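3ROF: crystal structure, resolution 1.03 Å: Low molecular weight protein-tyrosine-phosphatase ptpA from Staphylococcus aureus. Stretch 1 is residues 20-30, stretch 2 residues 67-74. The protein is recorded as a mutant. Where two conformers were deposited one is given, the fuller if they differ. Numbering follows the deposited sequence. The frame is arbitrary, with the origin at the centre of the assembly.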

# COMPACT_ATOMS: atom_id res chain seq x y z
N SER A 20 -4.39 2.07 2.07
CA SER A 20 -3.69 1.36 1.02
C SER A 20 -4.16 1.74 -0.38
O SER A 20 -3.32 1.76 -1.27
CB SER A 20 -3.66 -0.15 1.25
OG SER A 20 -4.95 -0.77 1.22
N PRO A 21 -5.45 2.08 -0.63
CA PRO A 21 -5.76 2.55 -1.97
C PRO A 21 -5.06 3.87 -2.27
O PRO A 21 -4.62 4.13 -3.39
CB PRO A 21 -7.30 2.72 -1.95
CG PRO A 21 -7.75 1.75 -0.90
CD PRO A 21 -6.67 1.86 0.18
N MET A 22 -4.99 4.76 -1.27
CA MET A 22 -4.33 6.02 -1.50
C MET A 22 -2.86 5.79 -1.91
O MET A 22 -2.35 6.38 -2.87
CB MET A 22 -4.39 6.93 -0.27
CG MET A 22 -4.01 8.32 -0.62
SD MET A 22 -3.72 9.43 0.78
CE MET A 22 -5.31 9.43 1.60
N ALA A 23 -2.17 4.94 -1.13
CA ALA A 23 -0.80 4.63 -1.41
C ALA A 23 -0.62 3.97 -2.79
O ALA A 23 0.30 4.29 -3.52
CB ALA A 23 -0.21 3.76 -0.31
N GLU A 24 -1.51 3.01 -3.12
CA GLU A 24 -1.44 2.34 -4.40
C GLU A 24 -1.50 3.34 -5.52
O GLU A 24 -0.72 3.29 -6.47
CB GLU A 24 -2.57 1.31 -4.53
CG GLU A 24 -2.68 0.73 -5.90
CD GLU A 24 -3.86 -0.19 -6.12
OE1 GLU A 24 -4.64 -0.49 -5.20
OE2 GLU A 24 -4.04 -0.59 -7.31
N ALA A 25 -2.50 4.24 -5.47
CA ALA A 25 -2.70 5.17 -6.57
C ALA A 25 -1.50 6.14 -6.70
O ALA A 25 -1.06 6.44 -7.80
CB ALA A 25 -3.98 5.94 -6.35
N ILE A 26 -1.02 6.65 -5.57
CA ILE A 26 0.11 7.56 -5.60
C ILE A 26 1.34 6.85 -6.18
O ILE A 26 2.05 7.37 -7.02
CB ILE A 26 0.41 8.12 -4.19
CG1 ILE A 26 -0.72 9.02 -3.72
CG2 ILE A 26 1.78 8.82 -4.17
CD1 ILE A 26 -0.68 9.33 -2.25
N MET A 27 1.62 5.64 -5.69
CA MET A 27 2.76 4.86 -6.14
C MET A 27 2.70 4.57 -7.64
O MET A 27 3.69 4.75 -8.36
CB MET A 27 2.81 3.54 -5.35
CG MET A 27 3.98 2.63 -5.65
SD MET A 27 5.47 3.26 -4.88
CE MET A 27 6.52 1.79 -5.02
N ARG A 28 1.51 4.15 -8.11
CA ARG A 28 1.37 3.88 -9.54
C ARG A 28 1.67 5.12 -10.37
O ARG A 28 2.39 5.05 -11.38
CB ARG A 28 -0.04 3.37 -9.84
CG ARG A 28 -0.29 3.14 -11.32
CD ARG A 28 -1.67 2.51 -11.58
NE ARG A 28 -1.71 1.17 -11.01
CZ ARG A 28 -2.45 0.78 -9.98
NH1 ARG A 28 -3.39 1.55 -9.48
NH2 ARG A 28 -2.25 -0.42 -9.47
N GLN A 29 1.13 6.27 -9.98
CA GLN A 29 1.38 7.47 -10.73
C GLN A 29 2.85 7.89 -10.65
O GLN A 29 3.41 8.37 -11.62
CB GLN A 29 0.46 8.59 -10.25
CG GLN A 29 0.62 9.85 -11.08
CD GLN A 29 0.16 9.67 -12.53
OE1 GLN A 29 -0.88 9.06 -12.83
NE2 GLN A 29 0.94 10.22 -13.45
N ARG A 30 3.46 7.72 -9.47
CA ARG A 30 4.83 8.13 -9.29
C ARG A 30 5.74 7.29 -10.20
O ARG A 30 6.69 7.84 -10.80
CB ARG A 30 5.25 8.00 -7.81
CG ARG A 30 6.64 8.58 -7.57
CD ARG A 30 6.69 10.02 -7.99
NE ARG A 30 7.91 10.68 -7.55
CZ ARG A 30 8.08 11.98 -7.71
NH1 ARG A 30 7.19 12.68 -8.39
NH2 ARG A 30 9.16 12.56 -7.21
N ASN A 67 -4.97 15.13 -8.94
CA ASN A 67 -5.01 14.56 -10.28
C ASN A 67 -4.30 13.21 -10.36
O ASN A 67 -3.51 12.94 -11.28
CB ASN A 67 -4.39 15.54 -11.27
CG ASN A 67 -5.21 16.80 -11.37
OD1 ASN A 67 -6.41 16.75 -11.59
ND2 ASN A 67 -4.57 17.95 -11.15
N ILE A 68 -4.63 12.34 -9.42
CA ILE A 68 -4.07 11.00 -9.36
C ILE A 68 -5.20 10.01 -9.69
O ILE A 68 -6.16 9.92 -8.95
CB ILE A 68 -3.45 10.70 -7.98
CG1 ILE A 68 -2.37 11.72 -7.65
CG2 ILE A 68 -2.92 9.29 -7.93
CD1 ILE A 68 -1.93 11.65 -6.20
N PRO A 69 -5.10 9.26 -10.79
CA PRO A 69 -6.19 8.33 -11.12
C PRO A 69 -6.26 7.10 -10.23
O PRO A 69 -5.25 6.62 -9.69
CB PRO A 69 -5.89 7.93 -12.57
CG PRO A 69 -4.47 8.19 -12.76
CD PRO A 69 -4.03 9.24 -11.79
N PHE A 70 -7.48 6.62 -10.04
CA PHE A 70 -7.72 5.39 -9.29
C PHE A 70 -8.75 4.50 -9.99
O PHE A 70 -9.40 3.68 -9.37
CB PHE A 70 -8.11 5.67 -7.83
CG PHE A 70 -9.28 6.58 -7.67
CD1 PHE A 70 -10.55 6.08 -7.51
CD2 PHE A 70 -9.10 7.93 -7.61
CE1 PHE A 70 -11.65 6.94 -7.35
CE2 PHE A 70 -10.18 8.79 -7.44
CZ PHE A 70 -11.46 8.29 -7.32
N ASP A 71 -8.85 4.63 -11.33
CA ASP A 71 -9.80 3.86 -12.13
C ASP A 71 -9.68 2.38 -11.85
O ASP A 71 -8.59 1.82 -11.90
CB ASP A 71 -9.54 4.11 -13.60
CG ASP A 71 -9.70 5.53 -13.92
OD1 ASP A 71 -10.83 5.88 -14.31
OD2 ASP A 71 -8.74 6.29 -13.68
N GLY A 72 -10.81 1.74 -11.54
CA GLY A 72 -10.85 0.30 -11.40
C GLY A 72 -10.40 -0.20 -10.03
O GLY A 72 -10.50 -1.40 -9.76
N MET A 73 -9.91 0.67 -9.15
CA MET A 73 -9.40 0.22 -7.86
C MET A 73 -10.57 -0.02 -6.90
O MET A 73 -11.38 0.86 -6.65
CB MET A 73 -8.48 1.26 -7.29
CG MET A 73 -7.14 1.34 -8.01
SD MET A 73 -6.04 2.66 -7.45
CE MET A 73 -6.27 2.54 -5.68
N ILE A 74 -10.61 -1.24 -6.39
CA ILE A 74 -11.70 -1.69 -5.53
C ILE A 74 -11.16 -2.54 -4.37
O ILE A 74 -10.05 -3.08 -4.41
CB ILE A 74 -12.83 -2.43 -6.31
CG1 ILE A 74 -12.26 -3.63 -7.06
CG2 ILE A 74 -13.52 -1.46 -7.27
CD1 ILE A 74 -13.26 -4.45 -7.84
O HOH W 1 -2.56 6.21 -10.16
O HOH W 2 -4.69 3.77 -10.70

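No direct hydrogen bond joins the helix of residues 20-30 to the loop of residues 67-74; the polar link is made by two waters that share one acceptor, the carbonyl oxygen of Pro-69. Water 1 donates to both Pro-69 O and Ala-25 O, at 2.8 Å each. Ala-25 O already accepts the helical bond from Gln-29 N (3.1 Å), so the water uses the spare capacity of a carbonyl at the helix surface. Water 2 donates to Pro-69 O at 3.1 Å and accepts from Arg-28 NH1 at 2.8 Å.

The direct contact is packing. Ala-25 lies where the two stretches run close, its CA 5.7 Å from the CA of Phe-70, and its small methyl suits so narrow a gap: Ala-25 CB is 3.6 Å from Pro-69 O, 3.9 Å from Ile-68 CG2 and 4.0 Å from Met-73 SD. Ile-68, branched at CB, spreads over more of the helix; its CG2 meets Ala-25 CB, while its CD1 reaches Ile-26 CG1 at 3.8 Å. Nearby, Gln-29 OE1 approaches Pro-69 CD at 3.3 Å, a contact without a hydrogen bond.

Met-73 gives up the most surface. A type II turn from Phe-70 to Met-73, closed by Met-73 N to Phe-70 O (3.1 Å), leads into it, and Gly-72 takes the positive phi that glycine readily accepts. The long, unbranched side chain of Met-73 then extends to the helix, bringing CE within 3.2 Å of Pro-21 O and 3.5 Å of Glu-24 OE1. Its sulfur, Met-73 SD, sits 3.5 Å from Arg-28 NH1, at the guanidinium edge and near its plane. Arg-28 lies one helical turn beyond Glu-24, so its guanidinium can reach the carboxylate in a salt bridge, Arg-28 NH2 to Glu-24 OE2 at 2.8 Å, which pairs the two charges beside the apolar thioether.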